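Local coordinates for protein SusD homolog (PDB 4F53) that probably binds glycans at the cell surface, perhaps mucin O-glycans, as a SusD-like outer-membrane lipoprotein with a TPR-like helical fold, at residues S147-Q152 / R486-S491; P88-Y93 / P479-E484; G474-P479 / A512-W517. One frame throughout, in Å; residues are numbered along the deposited sequence.

Interaction 1: S147-Q152 / R486-S491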
loop_
_atom_site.group_PDB
_atom_site.type_symbol
_atom_site.label_atom_id
_atom_site.label_comp_id
_atom_site.label_asym_id
_atom_site.label_seq_id
_atom_site.Cartn_x
_atom_site.Cartn_y
_atom_site.Cartn_z
ATOM N N SER A 147 0.317 -23.545 -11.126
ATOM C CA SER A 147 -0.417 -24.350 -10.157
ATOM C C SER A 147 -1.908 -23.948 -10.096
ATOM O O SER A 147 -2.249 -22.837 -10.530
ATOM C CB SER A 147 0.210 -24.145 -8.771
ATOM O OG SER A 147 1.620 -24.313 -8.768
ATOM N N PRO A 148 -2.801 -24.796 -9.498
ATOM C CA PRO A 148 -4.204 -24.360 -9.290
ATOM C C PRO A 148 -4.287 -23.138 -8.350
ATOM O O PRO A 148 -3.448 -22.973 -7.453
ATOM C CB PRO A 148 -4.872 -25.591 -8.662
ATOM C CG PRO A 148 -3.949 -26.748 -9.010
ATOM C CD PRO A 148 -2.583 -26.166 -8.978
ATOM N N TYR A 149 -5.286 -22.271 -8.581
ATOM C CA TYR A 149 -5.510 -21.039 -7.817
ATOM C C TYR A 149 -6.507 -21.258 -6.679
ATOM O O TYR A 149 -7.548 -21.893 -6.871
ATOM C CB TYR A 149 -6.047 -19.914 -8.724
ATOM C CG TYR A 149 -5.080 -19.309 -9.723
ATOM C CD1 TYR A 149 -4.242 -20.117 -10.495
ATOM C CD2 TYR A 149 -5.092 -17.940 -9.991
ATOM C CE1 TYR A 149 -3.376 -19.570 -11.437
ATOM C CE2 TYR A 149 -4.265 -17.386 -10.965
ATOM C CZ TYR A 149 -3.402 -18.205 -11.682
ATOM O OH TYR A 149 -2.574 -17.671 -12.636
ATOM N N ASP A 150 -6.198 -20.715 -5.501
ATOM C CA ASP A 150 -7.104 -20.737 -4.363
ATOM C C ASP A 150 -8.007 -19.547 -4.477
ATOM O O ASP A 150 -7.564 -18.496 -4.941
ATOM C CB ASP A 150 -6.335 -20.626 -3.019
ATOM C CG ASP A 150 -5.356 -21.716 -2.641
ATOM O OD1 ASP A 150 -5.367 -22.778 -3.288
ATOM O OD2 ASP A 150 -4.586 -21.505 -1.690
ATOM N N SER A 151 -9.221 -19.650 -3.947
ATOM C CA SER A 151 -10.112 -18.504 -3.862
ATOM C C SER A 151 -9.462 -17.473 -2.909
ATOM O O SER A 151 -8.635 -17.865 -2.078
ATOM C CB SER A 151 -11.489 -18.940 -3.371
ATOM O OG SER A 151 -11.462 -19.417 -2.038
ATOM N N GLN A 152 -9.792 -16.169 -3.038
ATOM C CA GLN A 152 -9.226 -15.202 -2.120
ATOM C C GLN A 152 -9.620 -15.563 -0.663
ATOM O O GLN A 152 -8.782 -15.465 0.240
ATOM C CB GLN A 152 -9.644 -13.784 -2.480
ATOM C CG GLN A 152 -8.972 -12.760 -1.592
ATOM C CD GLN A 152 -9.264 -11.369 -2.022
ATOM O OE1 GLN A 152 -10.376 -10.858 -1.856
ATOM N NE2 GLN A 152 -8.231 -10.693 -2.469
ATOM N N ARG A 486 -1.969 -19.035 -21.515
ATOM C CA ARG A 486 -1.347 -19.920 -22.495
ATOM C C ARG A 486 -0.549 -21.053 -21.844
ATOM O O ARG A 486 -0.616 -22.177 -22.326
ATOM C CB ARG A 486 -0.485 -19.130 -23.477
ATOM C CG ARG A 486 -1.348 -18.335 -24.443
ATOM C CD ARG A 486 -0.547 -17.576 -25.467
ATOM N NE ARG A 486 -0.748 -16.137 -25.326
ATOM C CZ ARG A 486 0.138 -15.321 -24.776
ATOM N NH1 ARG A 486 1.297 -15.790 -24.336
ATOM N NH2 ARG A 486 -0.119 -14.024 -24.677
ATOM N N GLU A 487 0.151 -20.784 -20.745
ATOM C CA GLU A 487 0.952 -21.783 -20.033
ATOM C C GLU A 487 0.171 -22.556 -18.956
ATOM O O GLU A 487 0.616 -23.636 -18.564
ATOM C CB GLU A 487 2.167 -21.113 -19.366
ATOM C CG GLU A 487 3.142 -20.503 -20.354
ATOM C CD GLU A 487 4.576 -20.313 -19.895
ATOM O OE1 GLU A 487 4.812 -20.113 -18.679
ATOM O OE2 GLU A 487 5.466 -20.314 -20.776
ATOM N N ASN A 488 -0.971 -22.025 -18.465
ATOM C CA ASN A 488 -1.729 -22.666 -17.366
ATOM C C ASN A 488 -3.268 -22.465 -17.502
ATOM O O ASN A 488 -3.949 -22.224 -16.511
ATOM C CB ASN A 488 -1.224 -22.052 -16.030
ATOM C CG ASN A 488 -1.531 -22.836 -14.779
ATOM O OD1 ASN A 488 -1.647 -24.073 -14.778
ATOM N ND2 ASN A 488 -1.622 -22.121 -13.669
ATOM N N ARG A 489 -3.796 -22.597 -18.726
ATOM C CA ARG A 489 -5.187 -22.348 -19.127
ATOM C C ARG A 489 -6.255 -22.925 -18.189
ATOM O O ARG A 489 -7.147 -22.175 -17.801
ATOM C CB ARG A 489 -5.447 -22.850 -20.568
ATOM C CG ARG A 489 -6.742 -22.304 -21.180
ATOM C CD ARG A 489 -6.800 -22.330 -22.702
ATOM N NE ARG A 489 -5.967 -21.286 -23.310
ATOM C CZ ARG A 489 -6.325 -20.012 -23.444
ATOM N NH1 ARG A 489 -7.502 -19.593 -22.992
ATOM N NH2 ARG A 489 -5.499 -19.141 -24.009
ATOM N N GLU A 490 -6.208 -24.234 -17.867
ATOM C CA GLU A 490 -7.237 -24.859 -17.038
ATOM C C GLU A 490 -7.374 -24.175 -15.697
ATOM O O GLU A 490 -8.479 -23.769 -15.323
ATOM C CB GLU A 490 -6.985 -26.361 -16.852
ATOM C CG GLU A 490 -7.862 -27.216 -17.746
ATOM C CD GLU A 490 -8.044 -28.651 -17.288
ATOM O OE1 GLU A 490 -8.286 -28.868 -16.076
ATOM O OE2 GLU A 490 -7.985 -29.558 -18.151
ATOM N N SER A 491 -6.250 -24.002 -15.004
ATOM C CA SER A 491 -6.164 -23.361 -13.697
ATOM C C SER A 491 -6.555 -21.885 -13.745
ATOM O O SER A 491 -7.244 -21.427 -12.829
ATOM C CB SER A 491 -4.756 -23.502 -13.140
ATOM O OG SER A 491 -4.476 -24.863 -12.856
HETATM O O HOH W 1 -7.478 -22.515 -10.435
HETATM O O HOH W 2 -0.848 -19.232 -13.626
#

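Interaction 2: P88-Y93 / P479-E484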
loop_
_atom_site.group_PDB
_atom_site.type_symbol
_atom_site.label_atom_id
_atom_site.label_comp_id
_atom_site.label_asym_id
_atom_site.label_seq_id
_atom_site.Cartn_x
_atom_site.Cartn_y
_atom_site.Cartn_z
ATOM N N PRO A 88 3.580 -7.428 -11.712
ATOM C CA PRO A 88 3.031 -7.553 -10.350
ATOM C C PRO A 88 2.504 -8.939 -9.978
ATOM O O PRO A 88 2.025 -9.122 -8.843
ATOM C CB PRO A 88 1.886 -6.530 -10.332
ATOM C CG PRO A 88 2.105 -5.659 -11.526
ATOM C CD PRO A 88 2.718 -6.554 -12.532
ATOM N N PHE A 89 2.560 -9.909 -10.916
ATOM C CA PHE A 89 2.099 -11.265 -10.657
ATOM C C PHE A 89 3.299 -12.209 -10.643
ATOM O O PHE A 89 3.755 -12.589 -9.564
ATOM C CB PHE A 89 1.036 -11.700 -11.691
ATOM C CG PHE A 89 0.242 -12.945 -11.343
ATOM C CD1 PHE A 89 -0.380 -13.076 -10.101
ATOM C CD2 PHE A 89 0.074 -13.963 -12.270
ATOM C CE1 PHE A 89 -1.121 -14.223 -9.787
ATOM C CE2 PHE A 89 -0.681 -15.099 -11.959
ATOM C CZ PHE A 89 -1.274 -15.223 -10.721
ATOM N N ASN A 90 3.850 -12.501 -11.827
ATOM C CA ASN A 90 4.956 -13.425 -12.081
ATOM C C ASN A 90 6.226 -13.111 -11.318
ATOM O O ASN A 90 6.845 -14.043 -10.820
ATOM C CB ASN A 90 5.291 -13.498 -13.584
ATOM C CG ASN A 90 4.237 -14.205 -14.405
ATOM O OD1 ASN A 90 3.141 -13.689 -14.635
ATOM N ND2 ASN A 90 4.546 -15.409 -14.868
ATOM N N ASP A 91 6.634 -11.828 -11.236
ATOM C CA ASP A 91 7.885 -11.471 -10.581
ATOM C C ASP A 91 7.853 -11.710 -9.078
ATOM O O ASP A 91 8.892 -12.056 -8.532
ATOM C CB ASP A 91 8.313 -10.037 -10.916
ATOM C CG ASP A 91 8.853 -9.845 -12.328
ATOM O OD1 ASP A 91 8.469 -10.635 -13.236
ATOM O OD2 ASP A 91 9.654 -8.912 -12.529
ATOM N N PHE A 92 6.695 -11.627 -8.411
ATOM C CA PHE A 92 6.643 -11.972 -6.985
ATOM C C PHE A 92 6.897 -13.465 -6.768
ATOM O O PHE A 92 7.638 -13.813 -5.852
ATOM C CB PHE A 92 5.323 -11.574 -6.334
ATOM C CG PHE A 92 5.290 -10.137 -5.880
ATOM C CD1 PHE A 92 6.065 -9.710 -4.802
ATOM C CD2 PHE A 92 4.471 -9.214 -6.511
ATOM C CE1 PHE A 92 6.026 -8.382 -4.377
ATOM C CE2 PHE A 92 4.419 -7.894 -6.071
ATOM C CZ PHE A 92 5.203 -7.486 -5.017
ATOM N N TYR A 93 6.345 -14.330 -7.642
ATOM C CA TYR A 93 6.524 -15.787 -7.553
ATOM C C TYR A 93 7.974 -16.193 -7.863
ATOM O O TYR A 93 8.526 -16.991 -7.114
ATOM C CB TYR A 93 5.529 -16.539 -8.464
ATOM C CG TYR A 93 4.127 -16.563 -7.886
ATOM C CD1 TYR A 93 3.287 -15.452 -7.987
ATOM C CD2 TYR A 93 3.656 -17.679 -7.197
ATOM C CE1 TYR A 93 2.008 -15.463 -7.439
ATOM C CE2 TYR A 93 2.377 -17.698 -6.645
ATOM C CZ TYR A 93 1.554 -16.595 -6.781
ATOM O OH TYR A 93 0.309 -16.605 -6.220
ATOM N N PRO A 479 -5.873 -7.499 -14.127
ATOM C CA PRO A 479 -6.256 -8.741 -14.807
ATOM C C PRO A 479 -5.082 -9.714 -14.841
ATOM O O PRO A 479 -3.931 -9.286 -14.774
ATOM C CB PRO A 479 -6.648 -8.267 -16.204
ATOM C CG PRO A 479 -5.834 -7.038 -16.437
ATOM C CD PRO A 479 -5.523 -6.429 -15.094
ATOM N N TYR A 480 -5.358 -11.015 -14.939
ATOM C CA TYR A 480 -4.296 -12.021 -15.000
ATOM C C TYR A 480 -3.456 -11.847 -16.261
ATOM O O TYR A 480 -4.024 -11.573 -17.321
ATOM C CB TYR A 480 -4.877 -13.457 -14.952
ATOM C CG TYR A 480 -5.590 -13.785 -13.658
ATOM C CD1 TYR A 480 -4.938 -13.672 -12.431
ATOM C CD2 TYR A 480 -6.900 -14.258 -13.659
ATOM C CE1 TYR A 480 -5.586 -13.977 -11.239
ATOM C CE2 TYR A 480 -7.558 -14.568 -12.470
ATOM C CZ TYR A 480 -6.897 -14.409 -11.262
ATOM O OH TYR A 480 -7.517 -14.708 -10.079
ATOM N N PRO A 481 -2.112 -11.997 -16.184
ATOM C CA PRO A 481 -1.283 -11.896 -17.410
ATOM C C PRO A 481 -1.742 -12.895 -18.491
ATOM O O PRO A 481 -2.070 -14.049 -18.173
ATOM C CB PRO A 481 0.133 -12.205 -16.912
ATOM C CG PRO A 481 0.108 -11.879 -15.444
ATOM C CD PRO A 481 -1.282 -12.289 -14.995
ATOM N N THR A 482 -1.777 -12.434 -19.776
ATOM C CA THR A 482 -2.207 -13.214 -20.943
ATOM C C THR A 482 -1.401 -14.525 -21.072
ATOM O O THR A 482 -1.952 -15.537 -21.497
ATOM C CB THR A 482 -2.143 -12.351 -22.236
ATOM O OG1 THR A 482 -2.454 -13.159 -23.370
ATOM C CG2 THR A 482 -0.791 -11.647 -22.446
ATOM N N ASP A 483 -0.107 -14.505 -20.693
ATOM C CA ASP A 483 0.816 -15.651 -20.765
ATOM C C ASP A 483 0.403 -16.783 -19.853
ATOM O O ASP A 483 0.734 -17.936 -20.136
ATOM C CB ASP A 483 2.256 -15.228 -20.400
ATOM C CG ASP A 483 3.063 -14.582 -21.518
ATOM O OD1 ASP A 483 2.821 -14.919 -22.699
ATOM O OD2 ASP A 483 3.984 -13.781 -21.205
ATOM N N GLU A 484 -0.311 -16.463 -18.755
ATOM C CA GLU A 484 -0.782 -17.469 -17.802
ATOM C C GLU A 484 -1.944 -18.256 -18.403
ATOM O O GLU A 484 -2.048 -19.458 -18.147
ATOM C CB GLU A 484 -1.125 -16.856 -16.432
ATOM C CG GLU A 484 0.105 -16.372 -15.675
ATOM C CD GLU A 484 1.299 -17.312 -15.678
ATOM O OE1 GLU A 484 1.139 -18.479 -15.257
ATOM O OE2 GLU A 484 2.387 -16.892 -16.135
#

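Interaction 3: G474-P479 / A512-W517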
loop_
_atom_site.group_PDB
_atom_site.type_symbol
_atom_site.label_atom_id
_atom_site.label_comp_id
_atom_site.label_asym_id
_atom_site.label_seq_id
_atom_site.Cartn_x
_atom_site.Cartn_y
_atom_site.Cartn_z
ATOM N N GLY A 474 -12.319 3.541 -10.163
ATOM C CA GLY A 474 -10.916 3.326 -10.496
ATOM C C GLY A 474 -10.623 1.844 -10.663
ATOM O O GLY A 474 -11.544 1.039 -10.804
ATOM N N ALA A 475 -9.351 1.468 -10.688
ATOM C CA ALA A 475 -8.955 0.057 -10.817
ATOM C C ALA A 475 -9.257 -0.688 -9.500
ATOM O O ALA A 475 -8.889 -0.239 -8.421
ATOM C CB ALA A 475 -7.471 -0.035 -11.165
ATOM N N ARG A 476 -9.956 -1.805 -9.598
ATOM C CA ARG A 476 -10.381 -2.617 -8.462
ATOM C C ARG A 476 -9.469 -3.812 -8.301
ATOM O O ARG A 476 -9.441 -4.455 -7.249
ATOM C CB ARG A 476 -11.848 -3.073 -8.640
ATOM C CG ARG A 476 -12.823 -1.937 -8.962
ATOM C CD ARG A 476 -12.679 -0.767 -7.993
ATOM N NE ARG A 476 -13.120 -1.135 -6.653
ATOM C CZ ARG A 476 -13.369 -0.262 -5.691
ATOM N NH1 ARG A 476 -13.145 1.033 -5.887
ATOM N NH2 ARG A 476 -13.844 -0.671 -4.526
ATOM N N ARG A 477 -8.717 -4.105 -9.355
ATOM C CA ARG A 477 -7.765 -5.211 -9.385
ATOM C C ARG A 477 -6.951 -5.117 -10.678
ATOM O O ARG A 477 -7.152 -4.200 -11.476
ATOM C CB ARG A 477 -8.512 -6.578 -9.285
ATOM C CG ARG A 477 -9.339 -6.905 -10.523
ATOM C CD ARG A 477 -10.021 -8.254 -10.452
ATOM N NE ARG A 477 -9.107 -9.388 -10.587
ATOM C CZ ARG A 477 -8.799 -9.999 -11.725
ATOM N NH1 ARG A 477 -9.251 -9.528 -12.884
ATOM N NH2 ARG A 477 -7.993 -11.054 -11.722
HETATM N N MSE A 478 -6.041 -6.070 -10.870
HETATM C CA MSE A 478 -5.291 -6.225 -12.100
HETATM C C MSE A 478 -5.780 -7.484 -12.772
HETATM O O MSE A 478 -6.089 -8.455 -12.068
HETATM C CB MSE A 478 -3.769 -6.285 -11.832
HETATM C CG MSE A 478 -3.190 -4.948 -11.382
HETATM SE SE MSE A 478 -3.144 -3.601 -12.780
HETATM C CE MSE A 478 -1.941 -4.469 -14.067
ATOM N N PRO A 479 -5.873 -7.499 -14.127
ATOM C CA PRO A 479 -6.256 -8.741 -14.807
ATOM C C PRO A 479 -5.082 -9.714 -14.841
ATOM O O PRO A 479 -3.931 -9.286 -14.774
ATOM C CB PRO A 479 -6.648 -8.267 -16.204
ATOM C CG PRO A 479 -5.834 -7.038 -16.437
ATOM C CD PRO A 479 -5.523 -6.429 -15.094
ATOM N N ALA A 512 -12.104 -4.011 -13.466
ATOM C CA ALA A 512 -13.379 -3.545 -12.934
ATOM C C ALA A 512 -13.983 -4.492 -11.925
ATOM O O ALA A 512 -14.843 -4.061 -11.137
ATOM C CB ALA A 512 -14.349 -3.303 -14.083
ATOM N N THR A 513 -13.546 -5.775 -11.935
ATOM C CA THR A 513 -14.078 -6.784 -11.027
ATOM C C THR A 513 -13.588 -6.581 -9.611
ATOM O O THR A 513 -12.406 -6.358 -9.389
ATOM C CB THR A 513 -13.771 -8.210 -11.519
ATOM O OG1 THR A 513 -14.458 -8.390 -12.735
ATOM C CG2 THR A 513 -14.240 -9.317 -10.547
ATOM N N HIS A 514 -14.519 -6.699 -8.650
ATOM C CA HIS A 514 -14.217 -6.610 -7.229
ATOM C C HIS A 514 -13.743 -7.955 -6.738
ATOM O O HIS A 514 -14.334 -8.984 -7.067
ATOM C CB HIS A 514 -15.440 -6.155 -6.418
ATOM C CG HIS A 514 -15.784 -4.712 -6.596
ATOM N ND1 HIS A 514 -16.366 -3.976 -5.569
ATOM C CD2 HIS A 514 -15.648 -3.910 -7.687
ATOM C CE1 HIS A 514 -16.541 -2.755 -6.052
ATOM N NE2 HIS A 514 -16.127 -2.666 -7.328
ATOM N N VAL A 515 -12.671 -7.949 -5.967
ATOM C CA VAL A 515 -12.127 -9.124 -5.295
ATOM C C VAL A 515 -13.101 -9.437 -4.119
ATOM O O VAL A 515 -13.988 -8.623 -3.794
ATOM C CB VAL A 515 -10.622 -8.963 -4.862
ATOM C CG1 VAL A 515 -9.737 -8.683 -6.070
ATOM C CG2 VAL A 515 -10.438 -7.874 -3.800
ATOM N N TRP A 516 -12.977 -10.635 -3.548
ATOM C CA TRP A 516 -13.828 -11.149 -2.479
ATOM C C TRP A 516 -14.036 -10.146 -1.290
ATOM O O TRP A 516 -15.191 -9.929 -0.924
ATOM C CB TRP A 516 -13.257 -12.486 -1.999
ATOM C CG TRP A 516 -13.825 -13.007 -0.715
ATOM C CD1 TRP A 516 -15.018 -13.643 -0.536
ATOM C CD2 TRP A 516 -13.182 -12.984 0.564
ATOM N NE1 TRP A 516 -15.172 -13.996 0.792
ATOM C CE2 TRP A 516 -14.049 -13.622 1.484
ATOM C CE3 TRP A 516 -11.943 -12.489 1.025
ATOM C CZ2 TRP A 516 -13.730 -13.762 2.837
ATOM C CZ3 TRP A 516 -11.612 -12.668 2.362
ATOM C CH2 TRP A 516 -12.508 -13.283 3.252
ATOM N N TRP A 517 -12.974 -9.529 -0.716
ATOM C CA TRP A 517 -13.149 -8.619 0.442
ATOM C C TRP A 517 -13.752 -7.273 0.050
ATOM O O TRP A 517 -14.249 -6.545 0.918
ATOM C CB TRP A 517 -11.825 -8.403 1.240
ATOM C CG TRP A 517 -10.601 -8.002 0.454
ATOM C CD1 TRP A 517 -9.486 -8.764 0.240
ATOM C CD2 TRP A 517 -10.323 -6.710 -0.135
ATOM N NE1 TRP A 517 -8.566 -8.057 -0.510
ATOM C CE2 TRP A 517 -9.055 -6.799 -0.757
ATOM C CE3 TRP A 517 -11.028 -5.488 -0.213
ATOM C CZ2 TRP A 517 -8.505 -5.737 -1.500
ATOM C CZ3 TRP A 517 -10.490 -4.440 -0.958
ATOM C CH2 TRP A 517 -9.238 -4.565 -1.583
HETATM O O HOH W 3 -11.573 -5.354 -5.691
#

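Interaction 1: S147-Q152 / R486-S491
The phenol ring of Y149 and the carboxamide of N488 are the flat groups here, crossing obliquely with their planes 37° apart. At the ring edge, in plane, sits N488 ND2, 3.8 Å from Y149 CE1, and a water lies in the same plane beside the hydroxyl. Y480 makes an edge-to-face pair with the Y149 ring, and V492 and A495 of helix 489-502 touch it too. In this SusD-type, TPR-like helical fold the contact ties the loop between helices 110-131 and 152-173 to the break between helices 482-487 and 489-502, close to the protein surface.

N488 occupies that break: it is the first residue after helix 482-487 to leave helical phi/psi, and stands in the N-cap position of the next, but its side chain makes no capping bond. Instead CG lies anti to the backbone N (chi1 -162°), and the amide turns across to segment 147-152. ND2 donates to S147 O over 3.3 Å, a long but fairly straight bond (159° at the hydrogen). The acceptor lies in the amide plane, whereas the donor sits well above the plane of the S147 carbonyl. The same nitrogen also gives a hydrogen bond to the water at the ring edge, 3.0 Å from ND2; that water is also bound to Y149 OH, and the two bonds at ND2 restrain the rotation of the amide. S147 OG takes no part, being bonded to A144 O.

Next to this polar link, S491 lies alongside the backbone of P148. Its CB rests 3.7 Å from S147 O, and its OG comes 3.6 Å from P148 CA. A second water spans the backbones, accepting from Y149 N at 2.9 Å and donating to S491 O at 2.6 Å.

Interaction 2: P88-Y93 / P479-E484
F89 leaves helix 82-106, where the helix is kinked, and has the largest share of this buried contact in the SusD-like helical fold: it packs against the turn that leads into helix 482-487. With CG anti to the backbone N (chi1 -166°), the side chain is directed at P481. CB already lies 3.9 Å from P481 CG. One atom farther out, CG has P481 CD as its neighbour, and CD2 makes the ring's closest approach, 3.5 Å to the same P481 CD; the two side chains cross at about a right angle. CE2 then meets E484 CG at 4.0 Å, an aliphatic carbon placed at the ring edge. At the tip, CZ reaches Y480 CD1 over 4.3 Å, the two rings being inclined at 48°. The Y480 hydroxyl points elsewhere, to P133 O, while Y131 and I145 add further apolar contacts to F89.

Beside this hydrophobic patch N90 and E484 approach tip to tip. The glutamate chain is bent at chi2, which folds its carboxylate back toward the asparagine while CG stays against the phenyl ring. N90 slides past P481 in the opposite direction, and its OD1 lies 3.6 Å from P481 CG. That oxygen is buried by the contact and has no hydrogen-bond partner in the model. The one direct hydrogen bond between the segments runs from N90 ND2 to E484 OE2, 2.9 Å and nearly straight at 168°; OE2 lies close to the plane of the amide, but the nitrogen approaches it from above the carboxylate plane.

Interaction 3: G474-P479 / A512-W517
Two irregular loops of the SusD-like, TPR-like fold, the 474-479 approach to helix 482-487 and the 512-517 tail near the C-terminal end of the chain, come to 5.5 Å between R476 CA and A512 CA. No direct hydrogen bond joins them; a water bridges, donating to R476 O and accepting from V515 N, 2.8 Å from each. R476 is bent at both chi2 and chi3, so that its chain runs beside H514 and lays the guanidinium flat on the imidazole, centres 4.4 Å apart and planes at 22°. NE stands over one ring face, 3.4 Å from H514 NE2, without bonding to it. Closer to the backbone, R476 CB abuts T513 O at 3.4 Å. R477 also meets that carbonyl, its CD 3.2 Å from T513 O, while its CB packs on V515 CG1 at 4.0 Å.

The polar ends are held by neighbours: R476 by a salt bridge to D518, R477 by one to D509, and H514 NE2 by a hydrogen bond to E473. Stacking a buried guanidinium on imidazole would tend to disfavour a protonated ring, although the E473 carboxylate on H514 NE2 could offset this.

Overall arrangement
Interaction 1 is a surface contact, whereas interactions 2 and 3 are buried. The first two share helix 482-487 and touch directly, with Y149 OH against F89 CE2; their centres lie about 11 Å apart. Interaction 3 continues the same chain inward: P479 belongs to both it and interaction 2, and Q152 reaches W517 from the loop of interaction 1. Chemistry changes with depth. Water and backbone carbonyls carry much of the outer contact; an aromatic-proline patch with one amide-carboxylate bond makes the second; an arginine stacked on a histidine, with a single bridging water, marks the third, where the charges of both arginines are met by aspartates outside the two segments.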